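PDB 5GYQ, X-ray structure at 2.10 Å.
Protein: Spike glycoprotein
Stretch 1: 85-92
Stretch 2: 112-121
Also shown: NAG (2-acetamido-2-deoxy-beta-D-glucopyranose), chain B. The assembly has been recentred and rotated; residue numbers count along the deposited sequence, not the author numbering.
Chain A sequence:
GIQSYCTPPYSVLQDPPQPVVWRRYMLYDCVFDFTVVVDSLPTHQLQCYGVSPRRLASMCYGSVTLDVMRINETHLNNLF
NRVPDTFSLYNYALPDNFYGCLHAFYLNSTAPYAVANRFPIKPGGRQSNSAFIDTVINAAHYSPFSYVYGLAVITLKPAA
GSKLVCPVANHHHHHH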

# COMPACT_ATOMS: atom_id res chain seq x y z
N ASP A 85 -13.46 9.35 -3.04
CA ASP A 85 -14.32 8.37 -3.69
C ASP A 85 -14.52 7.18 -2.75
O ASP A 85 -14.05 7.21 -1.62
N THR A 86 -15.21 6.15 -3.22
CA THR A 86 -15.54 5.01 -2.37
C THR A 86 -14.29 4.35 -1.79
O THR A 86 -14.29 3.91 -0.64
N PHE A 87 -13.23 4.32 -2.58
CA PHE A 87 -11.96 3.73 -2.15
C PHE A 87 -11.43 4.44 -0.91
O PHE A 87 -11.18 3.81 0.12
N SER A 88 -11.27 5.76 -1.00
CA SER A 88 -10.64 6.52 0.08
C SER A 88 -11.59 6.81 1.23
O SER A 88 -11.16 7.08 2.35
N LEU A 89 -12.89 6.77 0.95
CA LEU A 89 -13.87 7.04 1.99
C LEU A 89 -14.19 5.80 2.81
O LEU A 89 -14.48 5.89 4.00
N TYR A 90 -14.12 4.62 2.18
CA TYR A 90 -14.61 3.42 2.85
C TYR A 90 -13.63 2.24 2.92
O TYR A 90 -13.97 1.20 3.48
N ASN A 91 -12.43 2.39 2.37
CA ASN A 91 -11.51 1.25 2.31
C ASN A 91 -10.09 1.54 2.78
O ASN A 91 -9.62 0.93 3.73
N TYR A 92 -9.41 2.45 2.09
CA TYR A 92 -8.06 2.85 2.48
C TYR A 92 -7.84 4.33 2.22
O TYR A 92 -8.10 4.81 1.11
N PRO A 112 -12.80 -10.02 -9.61
CA PRO A 112 -13.63 -9.43 -8.56
C PRO A 112 -12.88 -8.34 -7.80
O PRO A 112 -11.74 -8.53 -7.38
N TYR A 113 -13.53 -7.19 -7.65
CA TYR A 113 -12.93 -6.02 -7.04
C TYR A 113 -13.79 -5.61 -5.86
O TYR A 113 -14.83 -4.97 -6.03
N ALA A 114 -13.38 -6.02 -4.66
CA ALA A 114 -14.21 -5.85 -3.47
C ALA A 114 -13.96 -4.51 -2.80
O ALA A 114 -12.97 -4.34 -2.08
N VAL A 115 -14.86 -3.56 -3.04
CA VAL A 115 -14.71 -2.21 -2.53
C VAL A 115 -15.94 -1.80 -1.72
O VAL A 115 -17.05 -1.82 -2.23
N ALA A 116 -15.73 -1.44 -0.45
CA ALA A 116 -16.83 -0.99 0.40
C ALA A 116 -17.33 0.36 -0.10
O ALA A 116 -16.54 1.20 -0.52
N ASN A 117 -18.64 0.56 -0.05
CA ASN A 117 -19.22 1.82 -0.51
C ASN A 117 -20.16 2.44 0.52
O ASN A 117 -21.02 3.25 0.19
N ARG A 118 -19.97 2.04 1.78
CA ARG A 118 -20.72 2.61 2.90
C ARG A 118 -19.93 2.40 4.18
O ARG A 118 -18.96 1.63 4.20
N PHE A 119 -20.33 3.10 5.24
CA PHE A 119 -19.67 3.06 6.56
C PHE A 119 -18.26 3.64 6.49
O PHE A 119 -17.28 2.90 6.35
N PRO A 120 -18.15 4.97 6.61
CA PRO A 120 -16.90 5.73 6.48
C PRO A 120 -15.79 5.27 7.41
O PRO A 120 -16.05 4.91 8.56
N ILE A 121 -14.56 5.30 6.91
CA ILE A 121 -13.40 5.04 7.74
C ILE A 121 -12.64 6.34 7.99
O ILE A 121 -12.87 7.34 7.30

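The most distinctive feature of this contact is the way a single side-chain amide, that of Asn91, reads the backbone of the second stretch as a neighbouring strand might. Asn91 is the first residue after the helix to leave helical phi/psi, and its CB is directed sideways, but the m rotamer (chi1 -62°, chi2 -94°) brings the amide close to Ala116. There OD1 of Asn91 accepts from N of Ala116 at 2.8 Å, while ND2 of Asn91 donates to O of Ala116 at 2.9 Å, so one side chain satisfies both backbone polar groups of one residue. The same ND2 of Asn91 also donates to O of Thr86 at 2.9 Å, tying the amide back to the first turn of its own helix. CG1 of Val115 lies 3.2 Å from ND2 of Asn91, and the methyl CB of Ala116, pointing toward the helix, is 3.5 Å from OD1 of Asn91.

A second anchor is purely backbone: N of Ile121 donates to O of Leu89 at 3.0 Å with a nearly linear geometry (171°). CA of Pro120 approaches the same O of Leu89 at 3.5 Å in a CA-H...O contact. The Leu89 side chain itself points away.

Between these anchors sits Tyr90, which has the largest area covered by the opposing stretch. Its CB points sideways, and chi1 of -51° (m) lays the ring along the bend from Asn117 to Pro120. CA of Arg118 and C of Asn117 lie over one face, whereas C of Phe119 and N of Pro120 meet the edge near the ring plane. The approach is close, with CD1 of Tyr90 3.3 Å from C of Arg118. Apolar contacts extend the fit: CB of Tyr90 is 3.9 Å from CB of Ala116, and CE1 of Tyr90 is 4.0 Å from CG of Pro120. The side chains of Arg118 and Phe119 point away, leaving their backbone to line the ring. At the phenol end, a water donates to O of Asn117 at 2.7 Å and makes a weak hydrogen bond with OH of Tyr90 at 3.4 Å.

Ile121 (chi1 p, chi2 t) starts sideways but reaches the residues just past the helix, where its CD1 is 3.5 Å from O of Asn91 and 3.7 Å from N of Tyr92.

At the start of the helix, OD1 of Asp85 caps it by accepting from N of Ser88 at 3.1 Å. Thr86, in the p rotamer, points toward the second stretch; its OG1 lies 3.8 Å from CG1 of Val115 and its CG2 3.9 Å from CB of Asn117. Val115 (t) also points in. Phe87 (t) is directed sideways, its CD2 3.7 Å from OH of Tyr113, whose own t rotamer carries the ring end nearer to the helix. The NAG borders this end: its O5 is 3.5 Å from CE2 of Tyr113, at the ring edge, and its O6 3.8 Å from CG2 of Val115.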

# COMPACT_ATOMS: atom_id res chain seq x y z
CB ASP A 85 -13.75 7.92 -5.04
CG ASP A 85 -12.36 7.30 -4.93
OD1 ASP A 85 -11.88 7.06 -3.80
OD2 ASP A 85 -11.74 7.06 -5.98
CB THR A 86 -16.34 3.94 -3.14
OG1 THR A 86 -15.66 3.60 -4.35
CG2 THR A 86 -17.73 4.46 -3.49
CB PHE A 87 -10.92 3.80 -3.28
CG PHE A 87 -9.64 3.06 -2.98
CD1 PHE A 87 -8.63 3.65 -2.23
CD2 PHE A 87 -9.44 1.78 -3.46
CE1 PHE A 87 -7.46 2.97 -1.96
CE2 PHE A 87 -8.27 1.09 -3.19
CZ PHE A 87 -7.27 1.69 -2.44
CB SER A 88 -10.05 7.83 -0.46
OG SER A 88 -11.04 8.57 -1.16
CB LEU A 89 -15.16 7.60 1.39
CG LEU A 89 -15.10 9.02 0.82
CD1 LEU A 89 -16.43 9.41 0.20
CD2 LEU A 89 -14.69 10.02 1.90
CB TYR A 90 -15.89 2.95 2.16
CG TYR A 90 -16.95 4.02 2.00
CD1 TYR A 90 -17.62 4.53 3.10
CD2 TYR A 90 -17.27 4.52 0.74
CE1 TYR A 90 -18.59 5.51 2.96
CE2 TYR A 90 -18.23 5.50 0.59
CZ TYR A 90 -18.89 5.99 1.70
OH TYR A 90 -19.85 6.96 1.55
CB ASN A 91 -11.48 0.70 0.88
CG ASN A 91 -12.83 0.20 0.42
OD1 ASN A 91 -13.13 -0.99 0.54
ND2 ASN A 91 -13.65 1.10 -0.09
CB TYR A 92 -7.01 2.03 1.75
CG TYR A 92 -5.59 2.36 2.16
CD1 TYR A 92 -4.97 1.68 3.19
CD2 TYR A 92 -4.88 3.38 1.53
CE1 TYR A 92 -3.68 1.99 3.59
CE2 TYR A 92 -3.59 3.70 1.92
CZ TYR A 92 -3.00 3.00 2.95
OH TYR A 92 -1.72 3.31 3.33
CB PRO A 112 -13.94 -10.62 -7.65
CG PRO A 112 -14.01 -11.77 -8.60
CD PRO A 112 -13.01 -11.48 -9.70
CB TYR A 113 -12.81 -4.90 -8.08
CG TYR A 113 -12.07 -3.65 -7.65
CD1 TYR A 113 -10.90 -3.73 -6.90
CD2 TYR A 113 -12.53 -2.40 -8.02
CE1 TYR A 113 -10.22 -2.58 -6.52
CE2 TYR A 113 -11.86 -1.25 -7.66
CZ TYR A 113 -10.70 -1.35 -6.91
OH TYR A 113 -10.04 -0.20 -6.54
CB ALA A 114 -13.97 -6.98 -2.49
CB VAL A 115 -14.51 -1.20 -3.67
CG1 VAL A 115 -14.38 0.22 -3.13
CG2 VAL A 115 -13.29 -1.57 -4.49
CB ALA A 116 -16.38 -0.89 1.85
CB ASN A 117 -19.93 1.63 -1.85
CG ASN A 117 -21.27 0.94 -1.71
OD1 ASN A 117 -21.45 0.05 -0.87
ND2 ASN A 117 -22.23 1.34 -2.54
CB ARG A 118 -22.11 1.97 3.01
CG ARG A 118 -22.08 0.46 3.17
CD ARG A 118 -23.39 -0.18 2.75
NE ARG A 118 -24.39 -0.18 3.82
CZ ARG A 118 -24.97 -1.27 4.29
NH1 ARG A 118 -24.67 -2.47 3.80
NH2 ARG A 118 -25.87 -1.17 5.26
CB PHE A 119 -19.63 1.62 7.11
CG PHE A 119 -20.99 0.99 7.25
CD1 PHE A 119 -21.98 1.59 8.01
CD2 PHE A 119 -21.27 -0.22 6.63
CE1 PHE A 119 -23.23 1.00 8.14
CE2 PHE A 119 -22.51 -0.82 6.76
CZ PHE A 119 -23.49 -0.20 7.52
CB PRO A 120 -17.33 7.16 6.85
CG PRO A 120 -18.77 7.22 6.54
CD PRO A 120 -19.30 5.85 6.88
CB ILE A 121 -12.44 4.02 7.10
CG1 ILE A 121 -11.82 4.60 5.83
CG2 ILE A 121 -13.17 2.71 6.80
CD1 ILE A 121 -10.62 3.84 5.32
C1 NAG B . -13.33 0.95 -10.53
C2 NAG B . -14.04 1.28 -11.82
C3 NAG B . -15.19 2.23 -11.54
C4 NAG B . -16.13 1.64 -10.49
C5 NAG B . -15.35 1.12 -9.27
C6 NAG B . -16.21 0.28 -8.35
C7 NAG B . -12.66 1.15 -13.84
C8 NAG B . -11.73 1.88 -14.76
N2 NAG B . -13.13 1.85 -12.80
O3 NAG B . -15.89 2.46 -12.76
O4 NAG B . -17.01 2.63 -9.98
O5 NAG B . -14.24 0.30 -9.66
O6 NAG B . -15.49 -0.13 -7.19
O7 NAG B . -12.98 -0.02 -14.03
O HOH W 1 -22.74 5.22 0.93